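Local atomic coordinates of Lmo2446 protein (Listeria monocytogenes serovar 1/2a, PDB entry 5I0D), a protein that belongs to the family 31 glycosyl hydrolases and joins a TIM-barrel domain to several beta domains, including a family 6 carbohydrate binding module. Residues A[534-539]-A[583-588]; A[637-642]-A[679-684]; A[694-699]-A[813-818]. All coordinates share one frame; numbering follows the deposited sequence.

Interaction 1 of 3, residues A[534-539]-A[583-588]; sequences FKTDGG and SFSRSG. With GLC (alpha-D-glucopyranose), chain F; GLC (alpha-D-glucopyranose), chain B.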
loop_
_atom_site.group_PDB
_atom_site.type_symbol
_atom_site.label_atom_id
_atom_site.label_comp_id
_atom_site.label_asym_id
_atom_site.label_seq_id
_atom_site.Cartn_x
_atom_site.Cartn_y
_atom_site.Cartn_z
ATOM N N PHE A 534 -19.368 -4.855 -1.371
ATOM C CA PHE A 534 -19.588 -3.686 -2.214
ATOM C C PHE A 534 -18.281 -3.076 -2.704
ATOM O O PHE A 534 -17.320 -3.014 -1.959
ATOM C CB PHE A 534 -20.401 -2.617 -1.461
ATOM C CG PHE A 534 -21.776 -3.058 -1.060
ATOM C CD1 PHE A 534 -22.805 -3.090 -1.981
ATOM C CD2 PHE A 534 -22.040 -3.432 0.250
ATOM C CE1 PHE A 534 -24.072 -3.462 -1.600
ATOM C CE2 PHE A 534 -23.311 -3.814 0.644
ATOM C CZ PHE A 534 -24.329 -3.836 -0.281
ATOM N N LYS A 535 -18.265 -2.634 -3.955
ATOM C CA LYS A 535 -17.196 -1.795 -4.448
ATOM C C LYS A 535 -17.668 -0.355 -4.193
ATOM O O LYS A 535 -18.426 0.230 -4.982
ATOM C CB LYS A 535 -16.882 -2.056 -5.919
ATOM C CG LYS A 535 -15.784 -1.150 -6.434
ATOM C CD LYS A 535 -15.355 -1.521 -7.833
ATOM C CE LYS A 535 -14.227 -0.631 -8.305
ATOM N NZ LYS A 535 -13.777 -0.952 -9.688
ATOM N N THR A 536 -17.283 0.156 -3.025
ATOM C CA THR A 536 -17.687 1.481 -2.582
ATOM C C THR A 536 -16.762 2.522 -3.203
ATOM O O THR A 536 -15.731 2.871 -2.642
ATOM C CB THR A 536 -17.733 1.588 -1.053
ATOM O OG1 THR A 536 -16.729 0.746 -0.463
ATOM C CG2 THR A 536 -19.090 1.134 -0.539
ATOM N N ASP A 537 -17.181 3.015 -4.350
ATOM C CA ASP A 537 -16.407 3.974 -5.138
ATOM C C ASP A 537 -16.695 5.420 -4.694
ATOM O O ASP A 537 -17.636 5.688 -3.967
ATOM C CB ASP A 537 -16.801 3.786 -6.595
ATOM C CG ASP A 537 -15.803 4.374 -7.597
ATOM O OD1 ASP A 537 -14.811 5.040 -7.284
ATOM O OD2 ASP A 537 -16.068 4.160 -8.780
ATOM N N GLY A 538 -15.871 6.353 -5.145
ATOM C CA GLY A 538 -16.112 7.768 -4.887
ATOM C C GLY A 538 -15.815 8.153 -3.446
ATOM O O GLY A 538 -15.048 7.484 -2.747
ATOM N N GLY A 539 -16.409 9.253 -3.026
ATOM C CA GLY A 539 -16.247 9.763 -1.683
ATOM C C GLY A 539 -15.462 11.055 -1.574
ATOM O O GLY A 539 -15.500 11.674 -0.499
ATOM N N SER A 583 -15.234 -5.215 1.279
ATOM C CA SER A 583 -15.338 -3.945 0.571
ATOM C C SER A 583 -14.099 -3.685 -0.277
ATOM O O SER A 583 -12.977 -4.139 0.062
ATOM C CB SER A 583 -15.502 -2.791 1.548
ATOM O OG SER A 583 -16.761 -2.867 2.180
ATOM N N PHE A 584 -14.312 -2.921 -1.351
ATOM C CA PHE A 584 -13.286 -2.630 -2.372
ATOM C C PHE A 584 -13.489 -1.139 -2.711
ATOM O O PHE A 584 -14.521 -0.760 -3.282
ATOM C CB PHE A 584 -13.535 -3.553 -3.566
ATOM C CG PHE A 584 -12.387 -3.678 -4.552
ATOM C CD1 PHE A 584 -12.158 -2.694 -5.495
ATOM C CD2 PHE A 584 -11.586 -4.810 -4.577
ATOM C CE1 PHE A 584 -11.154 -2.828 -6.451
ATOM C CE2 PHE A 584 -10.562 -4.935 -5.496
ATOM C CZ PHE A 584 -10.342 -3.937 -6.442
ATOM N N SER A 585 -12.537 -0.298 -2.299
ATOM C CA SER A 585 -12.711 1.160 -2.270
ATOM C C SER A 585 -11.467 1.878 -2.765
ATOM O O SER A 585 -10.408 1.267 -2.903
ATOM C CB SER A 585 -12.982 1.613 -0.843
ATOM O OG SER A 585 -14.087 0.937 -0.279
ATOM N N ARG A 586 -11.578 3.178 -3.027
ATOM C CA ARG A 586 -10.407 3.931 -3.490
ATOM C C ARG A 586 -9.998 5.100 -2.592
ATOM O O ARG A 586 -8.830 5.493 -2.614
ATOM C CB ARG A 586 -10.546 4.380 -4.935
ATOM C CG ARG A 586 -11.628 5.401 -5.141
ATOM C CD ARG A 586 -11.669 5.898 -6.572
ATOM N NE ARG A 586 -12.438 7.144 -6.619
ATOM C CZ ARG A 586 -12.983 7.670 -7.718
ATOM N NH1 ARG A 586 -12.880 7.052 -8.897
ATOM N NH2 ARG A 586 -13.629 8.833 -7.639
ATOM N N SER A 587 -10.927 5.642 -1.810
ATOM C CA SER A 587 -10.673 6.901 -1.102
ATOM C C SER A 587 -10.693 6.703 0.394
ATOM O O SER A 587 -11.425 5.860 0.915
ATOM C CB SER A 587 -11.724 7.922 -1.480
ATOM O OG SER A 587 -11.400 9.207 -0.958
ATOM N N GLY A 588 -9.926 7.525 1.085
ATOM C CA GLY A 588 -9.964 7.546 2.528
ATOM C C GLY A 588 -8.850 8.340 3.147
ATOM O O GLY A 588 -8.055 8.975 2.433
HETATM C C1 GLC F . -14.794 5.165 -11.343
HETATM C C2 GLC F . -13.897 4.024 -10.833
HETATM C C3 GLC F . -13.743 2.933 -11.888
HETATM C C4 GLC F . -15.116 2.430 -12.324
HETATM C C5 GLC F . -16.036 3.580 -12.694
HETATM C C6 GLC F . -17.460 3.099 -12.899
HETATM O O2 GLC F . -12.642 4.542 -10.366
HETATM O O3 GLC F . -13.010 1.806 -11.377
HETATM O O4 GLC F . -14.981 1.548 -13.447
HETATM O O5 GLC F . -16.069 4.614 -11.702
HETATM O O6 GLC F . -18.120 4.204 -13.549
HETATM C C1 GLC B . -15.360 8.250 -15.082
HETATM C C2 GLC B . -14.622 7.066 -14.448
HETATM C C3 GLC B . -14.839 7.022 -12.926
HETATM C C4 GLC B . -14.372 8.374 -12.348
HETATM C C5 GLC B . -15.099 9.525 -13.066
HETATM C C6 GLC B . -14.643 10.917 -12.630
HETATM O O2 GLC B . -15.037 5.858 -15.104
HETATM O O3 GLC B . -14.120 5.867 -12.417
HETATM O O4 GLC B . -14.576 8.503 -10.931
HETATM O O5 GLC B . -14.871 9.448 -14.476
HETATM O O6 GLC B . -13.212 10.997 -12.705
HETATM O O HOH W 1 -18.776 -4.637 1.645
HETATM O O HOH W 2 -17.393 -0.252 2.021
HETATM O O HOH W 3 -13.905 4.935 -2.452
#
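R586 NH1 meets D537 and two alpha-D-glucopyranose units. The straightest bond of R586 NH1 goes to O4 of the unit in chain B, at 3.0 Å and 161°. A weak bond from R586 NH1 reaches O2 of the unit in chain F, at 2.9 Å. D537 OD1 forms a salt bridge with R586 NH1 at 3.2 Å. This oxygen lies over one face, well out of the guanidinium plane, and no N-H points at it, so the pairing is of charges alone. The carboxylate and guanidinium planes are 87° apart. D537 OD1 also accepts from G538 N at 2.7 Å, from above the carboxylate plane. D537 OD2 is held by W456, and R586 NE pairs with E540. These partners probably fix the rotation of both groups.

Behind them, strands 534-536 and 583-585 run side by side in one direction. F584 N donates to F534 O at 3.1 Å. T536 OG1 and S585 OG lie 2.7 Å apart. Where the strands end, one water donates to T536 O and G538 O and accepts from R586 N. K535 extends beside the F584 ring, with K535 CG 4.1 Å from F584 CD1. CG is anti to the backbone N (chi1 179°), and the extended chain carries NZ to E400 and, weakly, to the chain F sugar. The arrangement is that of a TIM barrel, with a ligand pocket at the C-terminal ends of adjacent parallel strands.

Interaction 2 of 3, residues A[637-642]-A[679-684]; sequences GDYPTA and VARTGD. With GLC (alpha-D-glucopyranose), chain G.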
loop_
_atom_site.group_PDB
_atom_site.type_symbol
_atom_site.label_atom_id
_atom_site.label_comp_id
_atom_site.label_asym_id
_atom_site.label_seq_id
_atom_site.Cartn_x
_atom_site.Cartn_y
_atom_site.Cartn_z
ATOM N N GLY A 637 -7.426 3.785 -21.691
ATOM C CA GLY A 637 -6.472 4.107 -22.731
ATOM C C GLY A 637 -6.467 2.991 -23.744
ATOM O O GLY A 637 -7.221 2.000 -23.647
ATOM N N ASP A 638 -5.567 3.102 -24.694
ATOM C CA ASP A 638 -5.424 2.064 -25.678
ATOM C C ASP A 638 -5.057 0.745 -25.006
ATOM O O ASP A 638 -4.356 0.726 -23.977
ATOM C CB ASP A 638 -4.363 2.460 -26.689
ATOM C CG ASP A 638 -4.809 3.623 -27.570
ATOM O OD1 ASP A 638 -6.032 3.801 -27.817
ATOM O OD2 ASP A 638 -3.917 4.365 -27.996
ATOM N N TYR A 639 -5.533 -0.345 -25.589
ATOM C CA TYR A 639 -5.366 -1.668 -24.985
ATOM C C TYR A 639 -3.875 -1.934 -24.725
ATOM O O TYR A 639 -3.042 -1.577 -25.563
ATOM C CB TYR A 639 -5.946 -2.780 -25.889
ATOM C CG TYR A 639 -6.240 -4.000 -25.084
ATOM C CD1 TYR A 639 -7.414 -4.100 -24.364
ATOM C CD2 TYR A 639 -5.306 -5.028 -24.974
ATOM C CE1 TYR A 639 -7.661 -5.191 -23.544
ATOM C CE2 TYR A 639 -5.551 -6.132 -24.176
ATOM C CZ TYR A 639 -6.729 -6.212 -23.463
ATOM O OH TYR A 639 -6.972 -7.309 -22.670
ATOM N N PRO A 640 -3.527 -2.523 -23.564
ATOM C CA PRO A 640 -2.109 -2.770 -23.301
ATOM C C PRO A 640 -1.448 -3.636 -24.347
ATOM O O PRO A 640 -2.095 -4.511 -24.948
ATOM C CB PRO A 640 -2.110 -3.503 -21.944
ATOM C CG PRO A 640 -3.508 -3.959 -21.738
ATOM C CD PRO A 640 -4.371 -2.959 -22.441
ATOM N N THR A 641 -0.163 -3.397 -24.571
ATOM C CA THR A 641 0.638 -4.326 -25.352
ATOM C C THR A 641 0.773 -5.663 -24.615
ATOM O O THR A 641 0.555 -5.746 -23.395
ATOM C CB THR A 641 2.048 -3.792 -25.645
ATOM O OG1 THR A 641 2.765 -3.594 -24.418
ATOM C CG2 THR A 641 1.975 -2.499 -26.454
ATOM N N ALA A 642 1.105 -6.705 -25.368
ATOM C CA ALA A 642 1.372 -8.020 -24.792
ATOM C C ALA A 642 2.496 -7.935 -23.753
ATOM O O ALA A 642 2.406 -8.537 -22.673
ATOM C CB ALA A 642 1.712 -9.025 -25.883
ATOM N N VAL A 679 -5.274 -11.994 -25.201
ATOM C CA VAL A 679 -4.867 -12.858 -26.333
ATOM C C VAL A 679 -5.603 -12.406 -27.613
ATOM O O VAL A 679 -4.981 -12.208 -28.653
ATOM C CB VAL A 679 -5.148 -14.365 -26.050
ATOM C CG1 VAL A 679 -5.010 -15.213 -27.320
ATOM C CG2 VAL A 679 -4.218 -14.907 -24.966
ATOM N N ALA A 680 -6.921 -12.237 -27.518
ATOM C CA ALA A 680 -7.732 -11.769 -28.654
ATOM C C ALA A 680 -7.287 -10.415 -29.209
ATOM O O ALA A 680 -7.153 -10.255 -30.414
ATOM C CB ALA A 680 -9.200 -11.693 -28.260
ATOM N N ARG A 681 -7.089 -9.438 -28.336
ATOM C CA ARG A 681 -6.772 -8.071 -28.755
ATOM C C ARG A 681 -5.347 -7.932 -29.293
ATOM O O ARG A 681 -5.118 -7.212 -30.270
ATOM C CB ARG A 681 -6.976 -7.077 -27.593
ATOM C CG ARG A 681 -8.429 -6.876 -27.147
ATOM C CD ARG A 681 -9.290 -6.279 -28.249
ATOM N NE ARG A 681 -8.701 -5.037 -28.747
ATOM C CZ ARG A 681 -8.878 -3.832 -28.208
ATOM N NH1 ARG A 681 -9.675 -3.656 -27.163
ATOM N NH2 ARG A 681 -8.262 -2.780 -28.728
ATOM N N THR A 682 -4.392 -8.613 -28.668
ATOM C CA THR A 682 -2.974 -8.506 -29.072
ATOM C C THR A 682 -2.567 -9.517 -30.140
ATOM O O THR A 682 -1.560 -9.321 -30.824
ATOM C CB THR A 682 -2.028 -8.732 -27.877
ATOM O OG1 THR A 682 -2.163 -10.080 -27.404
ATOM C CG2 THR A 682 -2.312 -7.739 -26.768
ATOM N N GLY A 683 -3.299 -10.627 -30.241
ATOM C CA GLY A 683 -2.889 -11.744 -31.076
ATOM C C GLY A 683 -1.779 -12.619 -30.503
ATOM O O GLY A 683 -1.364 -13.571 -31.147
ATOM N N ASP A 684 -1.322 -12.334 -29.279
ATOM C CA ASP A 684 -0.231 -13.079 -28.668
ATOM C C ASP A 684 -0.790 -14.176 -27.749
ATOM O O ASP A 684 -1.120 -13.932 -26.579
ATOM C CB ASP A 684 0.672 -12.132 -27.900
ATOM C CG ASP A 684 1.924 -12.798 -27.388
ATOM O OD1 ASP A 684 2.018 -14.054 -27.388
ATOM O OD2 ASP A 684 2.814 -12.043 -26.953
HETATM C C1 GLC G . -10.625 8.844 -24.381
HETATM C C2 GLC G . -9.155 8.495 -24.618
HETATM C C3 GLC G . -8.950 6.988 -24.765
HETATM C C4 GLC G . -9.569 6.231 -23.590
HETATM C C5 GLC G . -11.044 6.621 -23.493
HETATM C C6 GLC G . -11.776 5.959 -22.329
HETATM O O1 GLC G . -11.389 8.647 -25.578
HETATM O O2 GLC G . -8.677 9.160 -25.795
HETATM O O3 GLC G . -7.552 6.710 -24.871
HETATM O O4 GLC G . -9.428 4.816 -23.782
HETATM O O5 GLC G . -11.168 8.041 -23.325
HETATM O O6 GLC G . -13.171 6.254 -22.502
HETATM O O HOH W 4 -8.186 -0.248 -27.246
#
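The backbones from Y639 to A642 and from R681 to D684 run almost the same way, with end-to-end directions 6° apart. The CA atoms of A642 and T682 are 6.1 Å apart, and those of Y639 and R681 7.6 Å. Segment 637-642 is a loop that leads into helix 642-653; segment 679-684 holds the end of helix 675-682, which G683 leaves with positive phi.

Y639 and R681 carry much of the side-chain contact. R681 CB lies over one face of the Y639 ring, a CH-pi contact 3.9 Å from the centroid. P640 CD lies over the opposite face, toward its rim. R681 then bends at chi2 (-63°) and chi3, bringing its guanidinium beside the start of the tyrosine side chain, with Y639 CB and CD1 over one guanidinium face. R681 NH1 lies 3.6 Å from Y639 CD1, and the ring and guanidinium planes are 43° apart. NH1 is also held by E671 and by the carbonyl of S670. R681 NH2 donates to a water 2.9 Å away that also accepts from Y639 N. The Y639 hydroxyl bonds to the carbonyl of E672.

At the edge of the same ring lies T682 CG2, which also packs 3.7 Å from P640 O. A642 CB touches D684 OD2 at 3.4 Å. T682 OG1 accepts from D684 N at 3.1 Å and also bonds to A678 O. T641 OG1 caps L644 N. At the far end of the loop, G637 N bonds weakly to alpha-D-glucopyranose O4. An ST turn thus ends helix 675-682 beside the N-cap of helix 642-653 in the TIM-barrel domain.

Interaction 3 of 3, residues A[694-699]-A[813-818]; sequences YLYTRM and GQNVGN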
loop_
_atom_site.group_PDB
_atom_site.type_symbol
_atom_site.label_atom_id
_atom_site.label_comp_id
_atom_site.label_asym_id
_atom_site.label_seq_id
_atom_site.Cartn_x
_atom_site.Cartn_y
_atom_site.Cartn_z
ATOM N N TYR A 694 1.651 -17.285 -13.478
ATOM C CA TYR A 694 1.627 -16.379 -12.348
ATOM C C TYR A 694 0.398 -16.572 -11.445
ATOM O O TYR A 694 0.522 -16.552 -10.216
ATOM C CB TYR A 694 1.808 -14.927 -12.816
ATOM C CG TYR A 694 3.219 -14.738 -13.261
ATOM C CD1 TYR A 694 4.250 -14.807 -12.342
ATOM C CD2 TYR A 694 3.537 -14.573 -14.585
ATOM C CE1 TYR A 694 5.575 -14.682 -12.724
ATOM C CE2 TYR A 694 4.867 -14.465 -14.997
ATOM C CZ TYR A 694 5.876 -14.525 -14.060
ATOM O OH TYR A 694 7.180 -14.438 -14.448
ATOM N N LEU A 695 -0.767 -16.790 -12.040
ATOM C CA LEU A 695 -1.943 -17.059 -11.229
ATOM C C LEU A 695 -1.765 -18.356 -10.431
ATOM O O LEU A 695 -2.083 -18.402 -9.236
ATOM C CB LEU A 695 -3.213 -17.119 -12.081
ATOM C CG LEU A 695 -4.477 -17.469 -11.304
ATOM C CD1 LEU A 695 -4.733 -16.505 -10.142
ATOM C CD2 LEU A 695 -5.667 -17.494 -12.252
ATOM N N TYR A 696 -1.276 -19.402 -11.080
ATOM C CA TYR A 696 -1.120 -20.692 -10.395
ATOM C C TYR A 696 -0.096 -20.574 -9.286
ATOM O O TYR A 696 -0.304 -21.099 -8.197
ATOM C CB TYR A 696 -0.771 -21.830 -11.353
ATOM C CG TYR A 696 -1.791 -22.064 -12.462
ATOM C CD1 TYR A 696 -3.126 -21.584 -12.383
ATOM C CD2 TYR A 696 -1.421 -22.749 -13.612
ATOM C CE1 TYR A 696 -4.031 -21.785 -13.428
ATOM C CE2 TYR A 696 -2.322 -22.989 -14.635
ATOM C CZ TYR A 696 -3.619 -22.516 -14.550
ATOM O OH TYR A 696 -4.439 -22.772 -15.610
ATOM N N THR A 697 0.974 -19.833 -9.554
ATOM C CA THR A 697 1.991 -19.593 -8.541
ATOM C C THR A 697 1.413 -18.851 -7.332
ATOM O O THR A 697 1.701 -19.224 -6.197
ATOM C CB THR A 697 3.179 -18.831 -9.120
ATOM O OG1 THR A 697 3.759 -19.613 -10.166
ATOM C CG2 THR A 697 4.209 -18.592 -8.059
ATOM N N ARG A 698 0.591 -17.828 -7.578
ATOM C CA ARG A 698 -0.073 -17.127 -6.486
ATOM C C ARG A 698 -0.907 -18.098 -5.650
ATOM O O ARG A 698 -0.862 -18.047 -4.426
ATOM C CB ARG A 698 -0.940 -15.978 -6.988
ATOM C CG ARG A 698 -1.627 -15.186 -5.874
ATOM C CD ARG A 698 -2.511 -14.115 -6.444
ATOM N NE ARG A 698 -3.126 -13.303 -5.408
ATOM C CZ ARG A 698 -2.535 -12.284 -4.777
ATOM N NH1 ARG A 698 -1.287 -11.900 -5.048
ATOM N NH2 ARG A 698 -3.209 -11.617 -3.861
HETATM N N MSE A 699 -1.683 -18.952 -6.311
HETATM C CA MSE A 699 -2.486 -19.950 -5.591
HETATM C C MSE A 699 -1.605 -20.968 -4.859
HETATM O O MSE A 699 -1.956 -21.400 -3.757
HETATM C CB MSE A 699 -3.501 -20.583 -6.547
HETATM C CG MSE A 699 -4.521 -19.591 -7.139
HETATM SE SE MSE A 699 -5.345 -18.384 -5.804
HETATM C CE MSE A 699 -6.770 -19.597 -5.257
ATOM N N GLY A 813 3.732 -22.895 -10.114
ATOM C CA GLY A 813 3.040 -22.608 -11.342
ATOM C C GLY A 813 2.236 -23.776 -11.882
ATOM O O GLY A 813 1.907 -23.804 -13.065
ATOM N N GLN A 814 1.915 -24.741 -11.014
ATOM C CA GLN A 814 1.003 -25.834 -11.357
ATOM C C GLN A 814 -0.335 -25.615 -10.665
ATOM O O GLN A 814 -0.391 -25.313 -9.464
ATOM C CB GLN A 814 1.639 -27.169 -10.962
ATOM C CG GLN A 814 2.929 -27.440 -11.719
ATOM C CD GLN A 814 3.642 -28.699 -11.259
ATOM O OE1 GLN A 814 3.563 -29.096 -10.089
ATOM N NE2 GLN A 814 4.395 -29.307 -12.173
ATOM N N ASN A 815 -1.418 -25.786 -11.429
ATOM C CA ASN A 815 -2.749 -25.364 -11.012
ATOM C C ASN A 815 -3.361 -26.253 -9.950
ATOM O O ASN A 815 -3.715 -27.388 -10.217
ATOM C CB ASN A 815 -3.665 -25.339 -12.227
ATOM C CG ASN A 815 -5.033 -24.782 -11.930
ATOM O OD1 ASN A 815 -5.296 -24.184 -10.871
ATOM N ND2 ASN A 815 -5.921 -24.942 -12.900
ATOM N N VAL A 816 -3.512 -25.693 -8.762
ATOM C CA VAL A 816 -4.052 -26.391 -7.612
ATOM C C VAL A 816 -5.548 -26.088 -7.473
ATOM O O VAL A 816 -6.241 -26.702 -6.647
ATOM C CB VAL A 816 -3.138 -26.043 -6.394
ATOM C CG1 VAL A 816 -3.483 -24.710 -5.734
ATOM C CG2 VAL A 816 -3.041 -27.185 -5.421
ATOM N N GLY A 817 -6.070 -25.210 -8.337
ATOM C CA GLY A 817 -7.470 -24.802 -8.318
ATOM C C GLY A 817 -7.717 -23.605 -7.416
ATOM O O GLY A 817 -6.809 -22.822 -7.167
ATOM N N ASN A 818 -8.945 -23.471 -6.933
ATOM C CA ASN A 818 -9.323 -22.357 -6.056
ATOM C C ASN A 818 -10.106 -22.828 -4.830
ATOM O O ASN A 818 -10.920 -22.077 -4.287
ATOM C CB ASN A 818 -10.078 -21.265 -6.833
ATOM C CG ASN A 818 -11.403 -21.722 -7.397
ATOM O OD1 ASN A 818 -11.760 -22.891 -7.314
ATOM N ND2 ASN A 818 -12.153 -20.785 -7.989
HETATM O O HOH W 5 -2.235 -23.223 -8.459
#
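Y696 turns its ring onto N815. Y696 CB packs 3.6 Å from G813 C, and Y696 CG lies 3.7 Å from N815 CA. Along one edge, Y696 CD2 meets G813 O at 3.5 Å, close to the ring plane. Across the ring from CD2, Y696 CE1 rests 3.5 Å from N815 CG, on the face that N815 covers. N815 CB stands over the ring centre in a CH-pi contact, and CZ also lies near N815 ND2. At the tip, OH bonds to the carbonyl of D391.

The N815 amide is stacked flat on the ring, with planes 2° apart. CG of N815 is anti to its N (chi1 -174°), laying the amide along the face. N815 OD1 accepts from G817 N at 2.8 Å, from above the carbonyl plane, an Asx turn that probably limits amide rotation. One turn on, selenomethionine M699 packs CB against V816 CG1 at 4.2 Å. M699 CE reaches 3.7 Å from G817 O.

N700 also grips the loop, bonding to G813 N and Q814 O. Helix 687-700 thus lies against the connection between strands 801-806 and 825-830, and the loop between helix 377-389 and strand 396-399 adds D391 and A394, whose carbonyl bonds to N818 ND2.

Interaction 1 is fully buried, interaction 3 partly so, and interaction 2 lies at the surface. Their nearest atoms are about 10 to 14 Å apart, so none touches another. Interactions 1 and 2 both belong to the TIM-barrel domain and each meets a sugar, but in different pockets. Interaction 1 joins barrel strands and relies on a charge pair, a backbone bond and waters. Interaction 2 links elements at the ends of two helices and relies on a tyrosine covered by an arginine. Interaction 3 joins a helix to a loop distant in sequence through a flat ring-on-amide stack and apolar packing. Helices 675-682 and 687-700 follow each other, so interactions 2 and 3 use consecutive helices.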